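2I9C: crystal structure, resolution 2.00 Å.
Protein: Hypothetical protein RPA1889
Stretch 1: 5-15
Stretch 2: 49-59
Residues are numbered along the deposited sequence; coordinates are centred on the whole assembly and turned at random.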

# COMPACT_ATOMS: atom_id res chain seq x y z
N ASP A 5 -10.23 1.95 -16.16
CA ASP A 5 -9.91 0.66 -16.79
C ASP A 5 -8.37 0.44 -16.86
O ASP A 5 -7.66 1.10 -17.64
CB ASP A 5 -10.57 0.54 -18.18
CG ASP A 5 -10.11 -0.70 -18.97
OD1 ASP A 5 -9.45 -1.59 -18.38
OD2 ASP A 5 -10.39 -0.77 -20.20
N LEU A 6 -7.88 -0.50 -16.05
CA LEU A 6 -6.44 -0.77 -15.90
C LEU A 6 -6.14 -2.15 -16.41
O LEU A 6 -5.01 -2.64 -16.34
CB LEU A 6 -6.06 -0.67 -14.43
CG LEU A 6 -6.27 0.72 -13.89
CD1 LEU A 6 -6.21 0.72 -12.38
CD2 LEU A 6 -5.26 1.67 -14.51
N HIS A 7 -7.18 -2.78 -16.94
CA HIS A 7 -7.18 -4.16 -17.37
C HIS A 7 -6.17 -4.41 -18.47
O HIS A 7 -5.73 -5.54 -18.67
CB HIS A 7 -8.60 -4.52 -17.86
CG HIS A 7 -8.85 -5.99 -17.98
ND1 HIS A 7 -9.59 -6.69 -17.06
CD2 HIS A 7 -8.45 -6.88 -18.92
CE1 HIS A 7 -9.65 -7.96 -17.43
NE2 HIS A 7 -8.96 -8.10 -18.55
N GLN A 8 -5.81 -3.35 -19.19
CA GLN A 8 -4.90 -3.45 -20.35
C GLN A 8 -3.43 -3.21 -19.99
O GLN A 8 -2.55 -3.36 -20.82
CB GLN A 8 -5.35 -2.51 -21.49
CG GLN A 8 -6.69 -2.89 -22.09
CD GLN A 8 -6.80 -4.39 -22.29
OE1 GLN A 8 -5.93 -5.01 -22.92
NE2 GLN A 8 -7.86 -4.97 -21.74
N MSE A 9 -3.19 -2.84 -18.74
CA MSE A 9 -1.85 -2.54 -18.28
C MSE A 9 -1.12 -3.79 -17.85
O MSE A 9 -1.75 -4.69 -17.28
CB MSE A 9 -1.90 -1.54 -17.14
CG MSE A 9 -1.95 -0.11 -17.64
SE MSE A 9 -1.86 1.18 -16.13
CE MSE A 9 -0.38 0.61 -15.29
N THR A 10 0.18 -3.85 -18.12
CA THR A 10 0.99 -4.99 -17.67
C THR A 10 1.14 -4.92 -16.16
O THR A 10 1.07 -3.87 -15.57
CB THR A 10 2.40 -5.09 -18.31
OG1 THR A 10 3.21 -4.00 -17.90
CG2 THR A 10 2.35 -5.17 -19.86
N THR A 11 1.33 -6.06 -15.54
CA THR A 11 1.58 -6.15 -14.10
C THR A 11 2.79 -5.30 -13.65
O THR A 11 2.69 -4.58 -12.66
CB THR A 11 1.68 -7.65 -13.68
OG1 THR A 11 0.36 -8.22 -13.83
CG2 THR A 11 2.21 -7.78 -12.25
N GLN A 12 3.89 -5.30 -14.41
CA GLN A 12 5.01 -4.43 -14.06
C GLN A 12 4.69 -2.95 -14.10
O GLN A 12 5.19 -2.17 -13.26
CB GLN A 12 6.24 -4.65 -14.95
CG GLN A 12 7.07 -5.82 -14.58
CD GLN A 12 7.62 -5.78 -13.14
OE1 GLN A 12 7.97 -4.73 -12.59
NE2 GLN A 12 7.68 -6.96 -12.52
N ASP A 13 3.92 -2.56 -15.12
CA ASP A 13 3.48 -1.15 -15.25
C ASP A 13 2.58 -0.74 -14.09
O ASP A 13 2.67 0.39 -13.61
CB ASP A 13 2.74 -0.90 -16.58
CG ASP A 13 3.69 -0.72 -17.78
OD1 ASP A 13 4.92 -0.54 -17.57
OD2 ASP A 13 3.20 -0.75 -18.95
N LEU A 14 1.69 -1.65 -13.67
CA LEU A 14 0.86 -1.44 -12.46
C LEU A 14 1.70 -1.22 -11.18
O LEU A 14 1.39 -0.32 -10.36
CB LEU A 14 -0.13 -2.62 -12.28
CG LEU A 14 -1.27 -2.65 -13.34
CD1 LEU A 14 -1.93 -3.98 -13.34
CD2 LEU A 14 -2.32 -1.54 -13.07
N VAL A 15 2.72 -2.04 -10.98
CA VAL A 15 3.63 -1.84 -9.83
C VAL A 15 4.31 -0.46 -9.87
O VAL A 15 4.38 0.24 -8.86
CB VAL A 15 4.66 -2.99 -9.66
CG1 VAL A 15 5.60 -2.71 -8.48
CG2 VAL A 15 3.94 -4.29 -9.36
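Stretch 2 49-59: DELKARDGDQR

Stretch 2 begins in a helix that started earlier in the chain. A type II beta turn from Arg54 to Asp57 follows, and the stretch ends in a 3-10 segment at Gln58 and Arg59. Gly56, with phi/psi of 92/-8, occupies the turn where a CB would be jammed against the preceding carbonyl oxygen. In stretch 1, a type I turn from Leu6 to Met9, closed by Met9 N to Leu6 O at 3.0 Å, leads to helix 11-15. Thr10 caps that helix, its OG1 accepting from Asp13 N at 3.2 Å. The two helices are roughly antiparallel, with 151° between their N-to-C directions, a signed crossing angle of -151° and axes no closer than 10.6 Å. In register, Leu6 CA lies 6.7 Å from Glu50 CA and Thr11 CA 6.9 Å from Leu51 CA; the contact buries 436 Å² in all.

The polar contact centres on Arg54, whose CA-to-CB bond points toward stretch 1 and whose side chain is extended through chi1 m, chi2 t and chi3 t. Its guanidinium donates to Met9 O from both terminal nitrogens, NH2 at 2.6 Å and NH1 at 2.8 Å, and NH1 also donates to Thr11 OG1 at 3.1 Å. Both acceptors lie at the guanidinium edge, near its plane, as its N-H directions require. Proximity alone does not make a bond here: His7 O is 3.3 Å from Arg54 NH2, but the angle is poor.

Within stretch 2, a salt bridge holds this group in place. Glu50 OE2 accepts from Arg54 NH2 at 2.9 Å and from Arg54 NE at 3.0 Å, so the acid and the Met9 carbonyl share the NH2 group. The same carboxylate oxygen touches the turn of stretch 1, with Glu50 OE2 3.3 Å from His7 CA.

Packing completes the contact. Leu14 CD1 lies over one face of the guanidinium, 3.6 Å from Arg54 CZ, leaving the edge free for hydrogen bonding. The same methyl reaches Glu50 CG at 3.8 Å and Leu51 CD2 at 4.1 Å. Although the CA-to-CB bond of Leu51 points sideways, the end of its side chain comes nearer, and Leu51 CD2 meets Thr11 CG2 at 3.8 Å. Thr11 thus offers its hydroxyl to Arg54 and its methyl to Leu51. That methyl also borders the 3-10 segment, with Thr11 CG2 3.9 Å from Gln58 OE1, while Gln58 NE2 donates to Asp55 O at 2.9 Å within its own stretch.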

# COMPACT_ATOMS: atom_id res chain seq x y z
N ASP A 49 -6.76 -3.56 -6.75
CA ASP A 49 -7.89 -4.42 -7.18
C ASP A 49 -7.65 -5.11 -8.50
O ASP A 49 -7.99 -6.27 -8.67
CB ASP A 49 -9.21 -3.64 -7.26
CG ASP A 49 -9.83 -3.41 -5.88
OD1 ASP A 49 -9.25 -3.88 -4.86
OD2 ASP A 49 -10.86 -2.73 -5.83
N GLU A 50 -7.04 -4.38 -9.43
CA GLU A 50 -6.68 -4.99 -10.71
C GLU A 50 -5.62 -6.11 -10.52
O GLU A 50 -5.72 -7.18 -11.10
CB GLU A 50 -6.19 -3.92 -11.71
CG GLU A 50 -5.68 -4.50 -13.05
CD GLU A 50 -6.76 -5.20 -13.88
OE1 GLU A 50 -7.99 -4.95 -13.71
OE2 GLU A 50 -6.38 -6.03 -14.71
N LEU A 51 -4.60 -5.84 -9.70
CA LEU A 51 -3.55 -6.82 -9.49
C LEU A 51 -4.16 -8.05 -8.79
O LEU A 51 -3.87 -9.18 -9.16
CB LEU A 51 -2.44 -6.23 -8.61
CG LEU A 51 -1.48 -5.26 -9.28
CD1 LEU A 51 -0.71 -4.47 -8.23
CD2 LEU A 51 -0.51 -6.05 -10.16
N LYS A 52 -4.99 -7.82 -7.78
CA LYS A 52 -5.71 -8.91 -7.11
C LYS A 52 -6.53 -9.76 -8.12
O LYS A 52 -6.46 -10.97 -8.05
CB LYS A 52 -6.61 -8.37 -5.97
CG LYS A 52 -7.50 -9.47 -5.33
CD LYS A 52 -8.48 -8.94 -4.29
CE LYS A 52 -9.46 -7.96 -4.89
NZ LYS A 52 -10.77 -7.92 -4.17
N ALA A 53 -7.22 -9.13 -9.07
CA ALA A 53 -8.04 -9.86 -10.07
C ALA A 53 -7.29 -10.74 -11.06
O ALA A 53 -7.91 -11.53 -11.79
CB ALA A 53 -8.99 -8.92 -10.83
N ARG A 54 -5.97 -10.61 -11.10
CA ARG A 54 -5.17 -11.35 -12.03
C ARG A 54 -4.81 -12.70 -11.46
O ARG A 54 -4.72 -12.84 -10.23
CB ARG A 54 -3.91 -10.54 -12.37
CG ARG A 54 -4.30 -9.41 -13.26
CD ARG A 54 -3.17 -8.52 -13.66
NE ARG A 54 -3.78 -7.44 -14.44
CZ ARG A 54 -3.13 -6.70 -15.32
NH1 ARG A 54 -1.83 -6.90 -15.54
NH2 ARG A 54 -3.79 -5.76 -15.98
N ASP A 55 -4.60 -13.68 -12.35
CA ASP A 55 -4.21 -15.03 -11.95
C ASP A 55 -3.11 -15.02 -10.91
O ASP A 55 -2.08 -14.36 -11.09
CB ASP A 55 -3.75 -15.84 -13.16
CG ASP A 55 -4.85 -16.11 -14.13
OD1 ASP A 55 -5.94 -16.60 -13.71
OD2 ASP A 55 -4.62 -15.85 -15.33
N GLY A 56 -3.34 -15.75 -9.82
CA GLY A 56 -2.36 -15.95 -8.76
C GLY A 56 -2.46 -14.93 -7.63
O GLY A 56 -1.82 -15.10 -6.58
N ASP A 57 -3.31 -13.90 -7.82
CA ASP A 57 -3.34 -12.70 -6.99
C ASP A 57 -2.01 -11.93 -7.11
O ASP A 57 -1.04 -12.19 -6.36
CB ASP A 57 -3.68 -13.05 -5.53
CG ASP A 57 -4.07 -11.85 -4.72
OD1 ASP A 57 -3.65 -10.74 -5.05
OD2 ASP A 57 -4.80 -12.04 -3.73
N GLN A 58 -1.96 -10.99 -8.06
CA GLN A 58 -0.69 -10.33 -8.40
C GLN A 58 -0.39 -9.18 -7.44
O GLN A 58 0.58 -8.49 -7.61
CB GLN A 58 -0.66 -9.83 -9.85
CG GLN A 58 -0.52 -10.94 -10.90
CD GLN A 58 0.70 -11.79 -10.65
OE1 GLN A 58 1.84 -11.28 -10.50
NE2 GLN A 58 0.48 -13.11 -10.59
N ARG A 59 -1.19 -9.01 -6.38
CA ARG A 59 -0.74 -8.12 -5.28
C ARG A 59 0.64 -8.55 -4.74
O ARG A 59 1.36 -7.75 -4.16
CB ARG A 59 -1.77 -8.08 -4.14
CG ARG A 59 -3.04 -7.31 -4.48
CD ARG A 59 -4.08 -7.37 -3.33
NE ARG A 59 -4.57 -8.73 -3.05
CZ ARG A 59 -5.47 -9.02 -2.11
NH1 ARG A 59 -6.02 -8.06 -1.41
NH2 ARG A 59 -5.85 -10.27 -1.89